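Hemolysin BL lytic component L1 (Bacillus cereus, PDB 7NMQ) probably acts as one component of the three-part haemolysin BL enterotoxin, an alpha-helical pore-forming toxin of the ClyA type that lyses host cells. Local coordinates at residues L26-P35 and V217-P228. Sequence-based numbering, arbitrary orientation.
Sequences LYAKTMIKQP and VVIVVTGGTATP
T30 stands over the middle of the 217-222/225-228 hairpin, its methyl branch facing A226 and its hydroxyl set between I219 CD1 and P228 CG, one from each strand. The methyl CG2, anti to the backbone N, rests 3.2 Å from A226 O and packs on the A226 methyl. OG1 lies beside the N instead, which lets it bond back to L26 O at 2.8 Å from above that carbonyl's plane; the P228 ring crosses T30 at about a right angle. One turn on, K33 crosses I219 at a slant, CD 3.7 Å from I219 CB, and a bend at chi3 (93°) brings NZ to I219 O at 2.8 Å. At the other end of the helix segment L26 CD2, in one of its two conformers, meets V217 CG2 at 3.6 Å. The hairpin, closed by a type I' turn with G223 and G224 at its centre, is consistent with the beta-tongue of ClyA-like toxins; strand 217-222 falls in a segment predicted to be a transmembrane helix but is extended here, and the hairpin packs against the end of helix 10-33, which runs antiparallel to strand 225-228 within about 26°. Where the helix ends, Q34 reaches past G224 O to the start of strand 225-228: OE1 accepts A226 N at 3.0 Å in a nearly straight bond (170°), the donor sitting above the amide plane. N285 ND2 also donates to OE1, and NE2 goes to S282 O, so both ends of the amide are held and its rotation is fixed. P35 CD makes an apolar contact with V221 CG1 (4.0 Å), and one water donates to both P35 O and G224 O.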
ATOM      1  N   LEU A  26      -6.161  -4.746  -3.160  0.50 13.62           N
ATOM      2  CA  LEU A  26      -7.018  -5.886  -2.748  0.50 13.68           C
ATOM      3  C   LEU A  26      -8.338  -5.351  -2.187  0.50 13.48           C
ATOM      4  O   LEU A  26      -9.412  -5.766  -2.640  0.50 14.59           O
ATOM      5  CB  LEU A  26      -6.332  -6.757  -1.694  0.50 14.81           C
ATOM      6  CG  LEU A  26      -5.295  -7.756  -2.196  0.50 18.08           C
ATOM      7  CD1 LEU A  26      -5.458  -9.079  -1.469  0.50 16.28           C
ATOM      8  CD2 LEU A  26      -5.400  -7.959  -3.684  0.50 21.48           C
ATOM      9  N   TYR A  27      -8.261  -4.475  -1.201  1.00 12.33           N
ATOM     10  CA  TYR A  27      -9.468  -3.957  -0.533  1.00 11.80           C
ATOM     11  C   TYR A  27     -10.309  -3.231  -1.570  1.00 12.14           C
ATOM     12  O   TYR A  27     -11.548  -3.445  -1.612  1.00 13.07           O
ATOM     13  CB  TYR A  27      -9.104  -2.973   0.579  1.00 12.00           C
ATOM     14  CG  TYR A  27      -8.523  -3.592   1.813  1.00 13.10           C
ATOM     15  CD1 TYR A  27      -8.891  -4.853   2.247  1.00 15.17           C
ATOM     16  CD2 TYR A  27      -7.609  -2.881   2.597  1.00 13.62           C
ATOM     17  CE1 TYR A  27      -8.330  -5.421   3.387  1.00 17.21           C
ATOM     18  CE2 TYR A  27      -7.052  -3.441   3.736  1.00 14.46           C
ATOM     19  CZ  TYR A  27      -7.421  -4.702   4.151  1.00 16.92           C
ATOM     20  OH  TYR A  27      -6.859  -5.219   5.287  1.00 20.65           O
ATOM     21  N   ALA A  28      -9.728  -2.396  -2.426  1.00 12.10           N
ATOM     22  CA  ALA A  28     -10.538  -1.638  -3.406  1.00 11.97           C
ATOM     23  C   ALA A  28     -11.253  -2.613  -4.337  1.00 12.20           C
ATOM     24  O   ALA A  28     -12.460  -2.442  -4.659  1.00 13.67           O
ATOM     25  CB  ALA A  28      -9.653  -0.691  -4.163  1.00 12.67           C
ATOM     26  N   LYS A  29     -10.541  -3.605  -4.823  1.00 12.35           N
ATOM     27  CA  LYS A  29     -11.140  -4.530  -5.799  1.00 13.52           C
ATOM     28  C   LYS A  29     -12.265  -5.316  -5.115  1.00 14.52           C
ATOM     29  O   LYS A  29     -13.281  -5.662  -5.757  1.00 15.60           O
ATOM     30  CB  LYS A  29     -10.054  -5.421  -6.376  1.00 14.81           C
ATOM     31  CG  LYS A  29      -9.172  -4.700  -7.370  1.00 15.90           C
ATOM     32  CD  LYS A  29      -7.879  -5.415  -7.651  1.00 17.40           C
ATOM     33  CE  LYS A  29      -6.972  -4.645  -8.589  1.00 19.60           C
ATOM     34  NZ  LYS A  29      -7.418  -4.786  -9.999  1.00 22.43           N
ATOM     35  N   THR A  30     -12.094  -5.649  -3.862  1.00 13.86           N
ATOM     36  CA  THR A  30     -13.085  -6.412  -3.104  1.00 14.21           C
ATOM     37  C   THR A  30     -14.348  -5.550  -2.958  1.00 13.89           C
ATOM     38  O   THR A  30     -15.484  -6.028  -3.210  1.00 14.75           O
ATOM     39  CB  THR A  30     -12.554  -6.900  -1.763  1.00 15.75           C
ATOM     40  OG1 THR A  30     -11.360  -7.645  -1.987  1.00 16.47           O
ATOM     41  CG2 THR A  30     -13.587  -7.775  -1.100  1.00 18.11           C
ATOM     42  N   MET A  31     -14.169  -4.282  -2.584  0.50 13.22           N
ATOM     43  CA  MET A  31     -15.307  -3.358  -2.403  0.50 13.75           C
ATOM     44  C   MET A  31     -16.088  -3.247  -3.711  0.50 13.11           C
ATOM     45  O   MET A  31     -17.310  -3.286  -3.662  0.50 13.95           O
ATOM     46  CB  MET A  31     -14.841  -1.970  -1.967  0.50 13.87           C
ATOM     47  CG  MET A  31     -14.386  -1.921  -0.533  0.50 13.72           C
ATOM     48  SD  MET A  31     -15.374  -2.872   0.623  0.50 18.78           S
ATOM     49  CE  MET A  31     -16.859  -1.877   0.619  0.50 16.67           C
ATOM     50  N   ILE A  32     -15.394  -3.067  -4.829  1.00 12.41           N
ATOM     51  CA  ILE A  32     -16.027  -2.864  -6.169  1.00 13.46           C
ATOM     52  C   ILE A  32     -16.885  -4.086  -6.505  1.00 13.67           C
ATOM     53  O   ILE A  32     -17.936  -3.931  -7.168  1.00 15.16           O
ATOM     54  CB  ILE A  32     -14.942  -2.535  -7.223  1.00 14.04           C
ATOM     55  CG1 ILE A  32     -14.419  -1.121  -6.964  1.00 15.87           C
ATOM     56  CG2 ILE A  32     -15.475  -2.717  -8.650  1.00 15.54           C
ATOM     57  CD1 ILE A  32     -13.163  -0.794  -7.680  1.00 18.66           C
ATOM     58  N   LYS A  33     -16.494  -5.269  -6.097  1.00 13.40           N
ATOM     59  CA  LYS A  33     -17.205  -6.512  -6.483  1.00 14.80           C
ATOM     60  C   LYS A  33     -18.336  -6.828  -5.507  1.00 14.28           C
ATOM     61  O   LYS A  33     -19.169  -7.625  -5.856  1.00 16.85           O
ATOM     62  CB  LYS A  33     -16.196  -7.661  -6.603  1.00 17.14           C
ATOM     63  CG  LYS A  33     -15.547  -7.779  -7.985  1.00 23.84           C
ATOM     64  CD  LYS A  33     -14.847  -9.081  -8.248  1.00 28.75           C
ATOM     65  CE  LYS A  33     -15.678 -10.150  -8.925  1.00 32.21           C
ATOM     66  NZ  LYS A  33     -14.949 -11.443  -8.946  1.00 31.94           N
ATOM     67  N   GLN A  34     -18.395  -6.215  -4.344  1.00 13.01           N
ATOM     68  CA  GLN A  34     -19.451  -6.534  -3.380  1.00 13.43           C
ATOM     69  C   GLN A  34     -20.718  -5.795  -3.797  1.00 14.77           C
ATOM     70  O   GLN A  34     -20.725  -4.571  -3.910  1.00 14.94           O
ATOM     71  CB  GLN A  34     -19.029  -6.136  -1.983  1.00 14.93           C
ATOM     72  CG  GLN A  34     -20.101  -6.530  -1.002  1.00 17.96           C
ATOM     73  CD  GLN A  34     -19.609  -7.078   0.298  1.00 18.27           C
ATOM     74  OE1 GLN A  34     -18.651  -7.831   0.393  1.00 20.64           O
ATOM     75  NE2 GLN A  34     -20.244  -6.621   1.344  1.00 18.09           N
ATOM     76  N   PRO A  35     -21.832  -6.500  -4.063  1.00 15.24           N
ATOM     77  CA  PRO A  35     -23.043  -5.801  -4.487  1.00 15.20           C
ATOM     78  C   PRO A  35     -23.770  -5.118  -3.333  1.00 14.61           C
ATOM     79  O   PRO A  35     -23.458  -5.375  -2.175  1.00 14.03           O
ATOM     80  CB  PRO A  35     -23.906  -6.912  -5.054  1.00 16.23           C
ATOM     81  CG  PRO A  35     -23.505  -8.093  -4.256  1.00 16.68           C
ATOM     82  CD  PRO A  35     -22.000  -7.961  -4.075  1.00 16.91           C
ATOM     83  N   VAL A 217      -4.331 -13.307  -7.141  1.00 14.65           N
ATOM     84  CA  VAL A 217      -5.571 -12.919  -6.417  1.00 14.05           C
ATOM     85  C   VAL A 217      -6.792 -13.170  -7.278  1.00 14.20           C
ATOM     86  O   VAL A 217      -6.833 -12.784  -8.451  1.00 16.23           O
ATOM     87  CB  VAL A 217      -5.553 -11.455  -5.964  1.00 15.15           C
ATOM     88  CG1 VAL A 217      -6.932 -10.962  -5.589  1.00 16.31           C
ATOM     89  CG2 VAL A 217      -4.587 -11.307  -4.818  1.00 15.75           C
ATOM     90  N   VAL A 218      -7.786 -13.795  -6.655  1.00 13.43           N
ATOM     91  CA  VAL A 218      -9.148 -13.874  -7.221  1.00 14.29           C
ATOM     92  C   VAL A 218     -10.104 -13.327  -6.160  1.00 14.62           C
ATOM     93  O   VAL A 218      -9.810 -13.467  -4.979  1.00 15.30           O
ATOM     94  CB  VAL A 218      -9.516 -15.306  -7.630  1.00 15.93           C
ATOM     95  CG1 VAL A 218      -8.693 -15.738  -8.827  1.00 16.71           C
ATOM     96  CG2 VAL A 218      -9.488 -16.320  -6.509  1.00 16.40           C
ATOM     97  N   ILE A 219     -11.204 -12.712  -6.593  1.00 14.76           N
ATOM     98  CA  ILE A 219     -12.242 -12.227  -5.646  1.00 15.21           C
ATOM     99  C   ILE A 219     -13.470 -13.119  -5.859  1.00 15.31           C
ATOM    100  O   ILE A 219     -13.961 -13.158  -7.003  1.00 17.89           O
ATOM    101  CB  ILE A 219     -12.512 -10.734  -5.867  1.00 17.43           C
ATOM    102  CG1 ILE A 219     -11.253  -9.835  -5.905  1.00 21.28           C
ATOM    103  CG2 ILE A 219     -13.542 -10.306  -4.824  1.00 17.89           C
ATOM    104  CD1 ILE A 219     -10.553  -9.625  -4.643  1.00 24.56           C
ATOM    105  N   VAL A 220     -13.936 -13.816  -4.824  1.00 17.43           N
ATOM    106  CA  VAL A 220     -15.135 -14.713  -4.939  1.00 19.59           C
ATOM    107  C   VAL A 220     -16.310 -14.045  -4.248  1.00 16.66           C
ATOM    108  O   VAL A 220     -16.128 -13.590  -3.103  1.00 16.15           O
ATOM    109  CB  VAL A 220     -14.881 -16.138  -4.394  1.00 25.06           C
ATOM    110  CG1 VAL A 220     -16.151 -16.954  -4.188  1.00 30.97           C
ATOM    111  CG2 VAL A 220     -13.949 -16.875  -5.336  1.00 30.07           C
ATOM    112  N   VAL A 221     -17.436 -13.923  -4.933  1.00 17.59           N
ATOM    113  CA  VAL A 221     -18.655 -13.357  -4.304  1.00 18.00           C
ATOM    114  C   VAL A 221     -19.594 -14.544  -4.029  1.00 18.94           C
ATOM    115  O   VAL A 221     -19.989 -15.261  -4.975  1.00 21.41           O
ATOM    116  CB  VAL A 221     -19.363 -12.312  -5.179  1.00 19.40           C
ATOM    117  CG1 VAL A 221     -20.544 -11.674  -4.457  1.00 21.17           C
ATOM    118  CG2 VAL A 221     -18.360 -11.257  -5.665  1.00 20.91           C
ATOM    119  N   THR A 222     -19.931 -14.711  -2.765  1.00 18.30           N
ATOM    120  CA  THR A 222     -20.868 -15.755  -2.254  1.00 20.79           C
ATOM    121  C   THR A 222     -21.890 -15.120  -1.331  1.00 20.07           C
ATOM    122  O   THR A 222     -21.455 -14.477  -0.403  1.00 19.74           O
ATOM    123  CB  THR A 222     -20.129 -16.740  -1.347  1.00 21.48           C
ATOM    124  OG1 THR A 222     -19.001 -17.264  -2.036  1.00 24.65           O
ATOM    125  CG2 THR A 222     -21.016 -17.880  -0.910  1.00 24.14           C
ATOM    126  N   GLY A 223     -23.197 -15.378  -1.517  1.00 22.88           N
ATOM    127  CA  GLY A 223     -24.242 -14.748  -0.687  1.00 24.90           C
ATOM    128  C   GLY A 223     -24.074 -13.234  -0.519  1.00 23.08           C
ATOM    129  O   GLY A 223     -24.391 -12.708   0.558  1.00 25.37           O
ATOM    130  N   GLY A 224     -23.643 -12.520  -1.557  1.00 21.29           N
ATOM    131  CA  GLY A 224     -23.474 -11.052  -1.520  1.00 21.30           C
ATOM    132  C   GLY A 224     -22.241 -10.616  -0.771  1.00 18.32           C
ATOM    133  O   GLY A 224     -21.987  -9.385  -0.691  1.00 20.07           O
ATOM    134  N   THR A 225     -21.341 -11.537  -0.407  1.00 16.26           N
ATOM    135  CA  THR A 225     -20.065 -11.175   0.261  1.00 15.49           C
ATOM    136  C   THR A 225     -18.911 -11.450  -0.696  1.00 14.55           C
ATOM    137  O   THR A 225     -18.750 -12.567  -1.172  1.00 15.10           O
ATOM    138  CB  THR A 225     -19.874 -11.954   1.555  1.00 16.51           C
ATOM    139  OG1 THR A 225     -20.911 -11.673   2.488  1.00 18.62           O
ATOM    140  CG2 THR A 225     -18.574 -11.600   2.224  1.00 17.72           C
ATOM    141  N   ALA A 226     -18.091 -10.439  -0.972  1.00 13.67           N
ATOM    142  CA  ALA A 226     -16.860 -10.580  -1.779  1.00 12.73           C
ATOM    143  C   ALA A 226     -15.675 -10.808  -0.848  1.00 13.17           C
ATOM    144  O   ALA A 226     -15.483 -10.060   0.139  1.00 14.74           O
ATOM    145  CB  ALA A 226     -16.677  -9.367  -2.647  1.00 14.19           C
ATOM    146  N   THR A 227     -14.852 -11.782  -1.199  1.00 13.66           N
ATOM    147  CA  THR A 227     -13.715 -12.230  -0.347  1.00 15.54           C
ATOM    148  C   THR A 227     -12.558 -12.559  -1.280  1.00 15.39           C
ATOM    149  O   THR A 227     -12.754 -13.332  -2.221  1.00 15.75           O
ATOM    150  CB  THR A 227     -14.164 -13.476   0.448  1.00 20.42           C
ATOM    151  OG1 THR A 227     -15.279 -13.123   1.270  1.00 23.28           O
ATOM    152  CG2 THR A 227     -13.118 -14.069   1.353  1.00 23.79           C
ATOM    153  N   PRO A 228     -11.347 -11.991  -1.072  1.00 16.29           N
ATOM    154  CA  PRO A 228     -10.198 -12.391  -1.862  1.00 14.83           C
ATOM    155  C   PRO A 228      -9.594 -13.716  -1.409  1.00 14.20           C
ATOM    156  O   PRO A 228      -9.708 -14.096  -0.266  1.00 15.09           O
ATOM    157  CB  PRO A 228      -9.141 -11.323  -1.667  1.00 16.44           C
ATOM    158  CG  PRO A 228      -9.631 -10.505  -0.552  1.00 18.37           C
ATOM    159  CD  PRO A 228     -11.028 -10.903  -0.149  1.00 17.47           C
TER
HETATM  160  O   HOH W   1     -23.906  -7.540  -0.801  1.00 20.12           O